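Local coordinates for protein L-iditol 2-dehydrogenase (Clostridium scindens, PDB 4OH1) that probably catalyses the NAD+-dependent oxidation of L-iditol or related polyols, as a zinc-containing member of the alcohol dehydrogenase family, at residues A178-G183 / T252-L257; T200-D205 / G240-V245. All blocks are in the same frame, centred on the assembly; numbering follows the deposited sequence.

Contact 1: A178-G183 / T252-L257; sequences AIMGAG and TAAAKL
Met180, a selenomethionine at the C-terminal end of strand 176-180, reaches over to Ala254 and Leu257 on the first turns of helix 252-261, a strand-to-helix packing within the Rossmann-type nucleotide-binding domain. The backbones come nearest at Met180 and Ala254, whose CA atoms lie 6.4 Å apart, and both residues direct CB into the interface. At the base of the contact Met180 CB stands 4.2 Å from Ala254 CB. Beyond CB the chain folds back on itself: CG is anti to the carbonyl carbon, with chi1 at -32°, and bends at chi2 and chi3 swing the terminal methyl round to the helix. There Met180 CE lies 3.8 Å from Ala254 O, a van der Waals approach to a helix carbonyl. No hydrogen bond joins the segments. Phe204 of the neighbouring strand packs against the selenium, and Met180 also touches Glu247, while Leu257 touches Val230 and Ala231 of helix 230-238. Leu257 comes from three residues, almost one turn, beyond Ala254, its CG anti to the backbone N (chi1 173°), and its side chain slants across that of Met180, with Leu257 CD2 3.7 Å from Met180 CE.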
loop_
_atom_site.group_PDB
_atom_site.type_symbol
_atom_site.label_atom_id
_atom_site.label_comp_id
_atom_site.label_asym_id
_atom_site.label_seq_id
_atom_site.Cartn_x
_atom_site.Cartn_y
_atom_site.Cartn_z
ATOM N N ALA A 178 -7.308 -11.150 16.714
ATOM C CA ALA A 178 -7.105 -11.476 18.144
ATOM C C ALA A 178 -6.648 -10.230 18.895
ATOM O O ALA A 178 -5.663 -9.601 18.501
ATOM C CB ALA A 178 -6.044 -12.569 18.306
ATOM N N ILE A 179 -7.368 -9.877 19.954
ATOM C CA ILE A 179 -7.016 -8.715 20.775
ATOM C C ILE A 179 -6.627 -9.186 22.150
ATOM O O ILE A 179 -7.412 -9.850 22.812
ATOM C CB ILE A 179 -8.191 -7.712 20.872
ATOM C CG1 ILE A 179 -8.513 -7.131 19.498
ATOM C CG2 ILE A 179 -7.892 -6.563 21.885
ATOM C CD1 ILE A 179 -9.887 -6.602 19.361
HETATM N N MSE A 180 -5.401 -8.874 22.561
HETATM C CA MSE A 180 -4.903 -9.258 23.917
HETATM C C MSE A 180 -5.157 -8.053 24.824
HETATM O O MSE A 180 -4.561 -6.958 24.655
HETATM C CB MSE A 180 -3.433 -9.600 23.947
HETATM C CG MSE A 180 -2.867 -10.230 22.692
HETATM SE SE MSE A 180 -3.878 -11.871 22.170
HETATM C CE MSE A 180 -3.238 -12.801 23.733
ATOM N N GLY A 181 -6.091 -8.248 25.734
ATOM C CA GLY A 181 -6.421 -7.242 26.763
ATOM C C GLY A 181 -7.828 -6.713 26.578
ATOM O O GLY A 181 -8.171 -6.237 25.524
ATOM N N ALA A 182 -8.654 -6.835 27.598
ATOM C CA ALA A 182 -10.029 -6.331 27.548
ATOM C C ALA A 182 -10.212 -5.035 28.340
ATOM O O ALA A 182 -11.239 -4.847 29.012
ATOM C CB ALA A 182 -10.968 -7.368 28.037
ATOM N N GLY A 183 -9.213 -4.146 28.246
ATOM C CA GLY A 183 -9.324 -2.806 28.787
ATOM C C GLY A 183 -9.967 -1.829 27.815
ATOM O O GLY A 183 -10.575 -2.207 26.819
ATOM N N THR A 252 4.489 -9.972 28.872
ATOM C CA THR A 252 5.244 -10.786 27.944
ATOM C C THR A 252 4.581 -12.113 27.653
ATOM O O THR A 252 4.742 -12.637 26.559
ATOM C CB THR A 252 6.699 -11.048 28.405
ATOM O OG1 THR A 252 6.716 -11.809 29.612
ATOM C CG2 THR A 252 7.446 -9.717 28.611
ATOM N N ALA A 253 3.842 -12.681 28.601
ATOM C CA ALA A 253 3.086 -13.915 28.274
ATOM C C ALA A 253 1.978 -13.699 27.191
ATOM O O ALA A 253 1.801 -14.532 26.304
ATOM C CB ALA A 253 2.483 -14.526 29.534
ATOM N N ALA A 254 1.243 -12.587 27.282
ATOM C CA ALA A 254 0.230 -12.253 26.273
ATOM C C ALA A 254 0.942 -12.010 24.943
ATOM O O ALA A 254 0.489 -12.415 23.889
ATOM C CB ALA A 254 -0.540 -11.001 26.681
ATOM N N ALA A 255 2.091 -11.362 25.003
ATOM C CA ALA A 255 2.828 -11.116 23.789
ATOM C C ALA A 255 3.266 -12.359 23.089
ATOM O O ALA A 255 3.179 -12.457 21.872
ATOM C CB ALA A 255 4.030 -10.217 24.099
ATOM N N LYS A 256 3.810 -13.301 23.842
ATOM C CA LYS A 256 4.183 -14.577 23.272
ATOM C C LYS A 256 2.959 -15.340 22.753
ATOM O O LYS A 256 2.997 -15.965 21.693
ATOM C CB LYS A 256 4.917 -15.424 24.296
ATOM C CG LYS A 256 5.405 -16.728 23.725
ATOM C CD LYS A 256 5.824 -17.736 24.823
ATOM C CE LYS A 256 6.072 -19.079 24.213
ATOM N NZ LYS A 256 6.425 -20.023 25.177
ATOM N N LEU A 257 1.876 -15.330 23.504
ATOM C CA LEU A 257 0.666 -16.029 23.054
ATOM C C LEU A 257 0.129 -15.407 21.722
ATOM O O LEU A 257 -0.226 -16.087 20.755
ATOM C CB LEU A 257 -0.394 -15.953 24.153
ATOM C CG LEU A 257 -1.774 -16.494 23.778
ATOM C CD1 LEU A 257 -1.731 -17.919 23.359
ATOM C CD2 LEU A 257 -2.734 -16.277 24.941
#

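Contact 2: T200-D205 / G240-V245. With EDO (1,2-ethanediol), chain F.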
loop_
_atom_site.group_PDB
_atom_site.type_symbol
_atom_site.label_atom_id
_atom_site.label_comp_id
_atom_site.label_asym_id
_atom_site.label_seq_id
_atom_site.Cartn_x
_atom_site.Cartn_y
_atom_site.Cartn_z
ATOM N N THR A 200 -13.983 -12.553 12.156
ATOM C CA THR A 200 -13.866 -13.173 13.495
ATOM C C THR A 200 -13.064 -12.295 14.455
ATOM O O THR A 200 -12.015 -11.833 14.097
ATOM C CB THR A 200 -13.222 -14.533 13.404
ATOM O OG1 THR A 200 -14.050 -15.351 12.603
ATOM C CG2 THR A 200 -13.099 -15.191 14.769
ATOM N N ILE A 201 -13.623 -11.990 15.630
ATOM C CA ILE A 201 -12.942 -11.148 16.641
ATOM C C ILE A 201 -12.913 -11.890 17.965
ATOM O O ILE A 201 -13.946 -12.212 18.492
ATOM C CB ILE A 201 -13.646 -9.820 16.850
ATOM C CG1 ILE A 201 -13.738 -9.060 15.527
ATOM C CG2 ILE A 201 -12.884 -8.991 17.832
ATOM C CD1 ILE A 201 -14.660 -7.825 15.492
ATOM N N THR A 202 -11.731 -12.203 18.469
ATOM C CA THR A 202 -11.578 -12.911 19.755
ATOM C C THR A 202 -10.736 -12.094 20.693
ATOM O O THR A 202 -9.625 -11.668 20.354
ATOM C CB THR A 202 -10.835 -14.224 19.533
ATOM O OG1 THR A 202 -11.553 -15.003 18.581
ATOM C CG2 THR A 202 -10.704 -15.013 20.817
ATOM N N VAL A 203 -11.259 -11.836 21.865
ATOM C CA VAL A 203 -10.537 -11.101 22.905
ATOM C C VAL A 203 -10.040 -12.038 24.002
ATOM O O VAL A 203 -10.717 -13.019 24.394
ATOM C CB VAL A 203 -11.438 -10.000 23.498
ATOM C CG1 VAL A 203 -10.789 -9.265 24.678
ATOM C CG2 VAL A 203 -11.804 -8.981 22.403
ATOM N N PHE A 204 -8.855 -11.730 24.508
ATOM C CA PHE A 204 -8.228 -12.544 25.543
ATOM C C PHE A 204 -7.997 -11.692 26.792
ATOM O O PHE A 204 -7.545 -10.581 26.664
ATOM C CB PHE A 204 -6.888 -13.112 25.050
ATOM C CG PHE A 204 -6.996 -14.013 23.876
ATOM C CD1 PHE A 204 -7.122 -13.488 22.594
ATOM C CD2 PHE A 204 -6.913 -15.400 24.015
ATOM C CE1 PHE A 204 -7.189 -14.310 21.476
ATOM C CE2 PHE A 204 -6.974 -16.218 22.893
ATOM C CZ PHE A 204 -7.120 -15.627 21.608
ATOM N N ASP A 205 -8.347 -12.196 27.968
ATOM C CA ASP A 205 -8.004 -11.511 29.227
ATOM C C ASP A 205 -7.977 -12.514 30.371
ATOM O O ASP A 205 -8.417 -13.629 30.167
ATOM C CB ASP A 205 -9.039 -10.399 29.514
ATOM C CG ASP A 205 -8.536 -9.342 30.498
ATOM O OD1 ASP A 205 -8.619 -9.536 31.750
ATOM O OD2 ASP A 205 -8.072 -8.270 30.049
ATOM N N GLY A 240 -8.816 -21.503 12.283
ATOM C CA GLY A 240 -7.472 -21.244 11.847
ATOM C C GLY A 240 -6.841 -20.139 12.650
ATOM O O GLY A 240 -7.434 -19.579 13.580
ATOM N N ARG A 241 -5.593 -19.880 12.332
ATOM C CA ARG A 241 -4.847 -18.903 13.074
ATOM C C ARG A 241 -5.329 -17.478 12.681
ATOM O O ARG A 241 -6.089 -17.323 11.726
ATOM C CB ARG A 241 -3.368 -19.136 12.869
ATOM C CG ARG A 241 -2.892 -20.307 13.655
ATOM C CD ARG A 241 -1.410 -20.371 13.735
ATOM N NE ARG A 241 -0.916 -21.022 12.551
ATOM C CZ ARG A 241 0.315 -20.882 12.057
ATOM N NH1 ARG A 241 1.196 -20.031 12.574
ATOM N NH2 ARG A 241 0.643 -21.567 10.985
ATOM N N TYR A 242 -4.939 -16.485 13.477
ATOM C CA TYR A 242 -5.456 -15.146 13.352
ATOM C C TYR A 242 -4.692 -14.249 12.394
ATOM O O TYR A 242 -3.479 -14.162 12.452
ATOM C CB TYR A 242 -5.583 -14.512 14.735
ATOM C CG TYR A 242 -6.693 -15.131 15.530
ATOM C CD1 TYR A 242 -6.515 -16.352 16.167
ATOM C CD2 TYR A 242 -7.909 -14.517 15.656
ATOM C CE1 TYR A 242 -7.544 -16.954 16.852
ATOM C CE2 TYR A 242 -8.969 -15.119 16.379
ATOM C CZ TYR A 242 -8.776 -16.327 16.947
ATOM O OH TYR A 242 -9.778 -16.926 17.682
ATOM N N ASP A 243 -5.406 -13.548 11.523
ATOM C CA ASP A 243 -4.697 -12.657 10.570
ATOM C C ASP A 243 -4.076 -11.409 11.221
ATOM O O ASP A 243 -3.058 -10.918 10.766
ATOM C CB ASP A 243 -5.587 -12.242 9.415
ATOM C CG ASP A 243 -6.258 -13.441 8.739
ATOM O OD1 ASP A 243 -5.586 -14.366 8.261
ATOM O OD2 ASP A 243 -7.482 -13.452 8.716
ATOM N N CYS A 244 -4.679 -10.954 12.309
ATOM C CA CYS A 244 -4.347 -9.721 12.946
ATOM C C CYS A 244 -4.261 -10.014 14.435
ATOM O O CYS A 244 -5.178 -10.584 14.989
ATOM C CB CYS A 244 -5.458 -8.706 12.714
ATOM S SG CYS A 244 -5.873 -8.446 10.956
ATOM N N VAL A 245 -3.147 -9.678 15.049
ATOM C CA VAL A 245 -2.993 -9.789 16.497
ATOM C C VAL A 245 -2.596 -8.420 17.084
ATOM O O VAL A 245 -1.640 -7.761 16.607
ATOM C CB VAL A 245 -1.957 -10.887 16.856
ATOM C CG1 VAL A 245 -1.559 -10.841 18.315
ATOM C CG2 VAL A 245 -2.493 -12.292 16.521
HETATM C C1 EDO F . -6.082 -18.271 7.672
HETATM O O1 EDO F . -6.623 -17.250 8.517
HETATM C C2 EDO F . -7.162 -18.723 6.700
HETATM O O2 EDO F . -7.644 -17.608 5.912
#
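Tyr242 spans the gap between its own strand, 242-247, and strand 200-205, where its hydroxyl meets Thr202. The gap is wide because strand 176-180 runs between the two: even the nearest CA atoms, those of Thr200 and Tyr242, are 8.6 Å apart. From CB, which points at the other segment, chi1 of -71° sets CG anti to the carbonyl carbon and sends the ring over strand 176-180, where it touches Ser176 and Ala178. Farther out, Tyr242 CE2 lies 4.4 Å from Thr200 CG2, which approaches the ring obliquely, and 3.8 Å from Thr202 CB. At the tip, Thr202 OG1 donates a hydrogen bond to Tyr242 OH (2.8 Å), reaching the ring at its edge and near its plane; the two side chains cross at roughly a right angle. Tyr242 OH is also hydrogen-bonded to Ala234 O of helix 230-238, so two partners hold this buried hydroxyl. Beyond the tyrosine, an ethanediol, probably from the crystallisation liquor, places O1 3.1 Å from Asp243 OD1. With helix 230-238 packing on this side, strands 200-205, 176-180 and 242-247 are neighbours 2-1-4 in the 3-2-1-4-5-6 parallel sheet characteristic of a Rossmann-type domain.

The centres of contacts 1 and 2 are 10 Å apart, and both reach the six-stranded parallel sheet of the domain. Strand 176-180 supplies one side of contact 1 and lies between the two strands joined by contact 2. Along the chain the order is 178-183, 200-205, 240-245, 252-257, so contact 2 falls wholly within the span bounded by contact 1; strand 242-247 is followed, after a short loop, by helix 252-261. Two probable hydrogen bonds tie them together: Ala178 N to Cys244 O (2.8 Å) and Ala182 N to Asp205 OD2 (2.9 Å). Taken together, the two contacts involve three adjacent strands and helix 252-261, away from both zinc sites, in the Rossmann-type domain, which in this family probably binds NAD+.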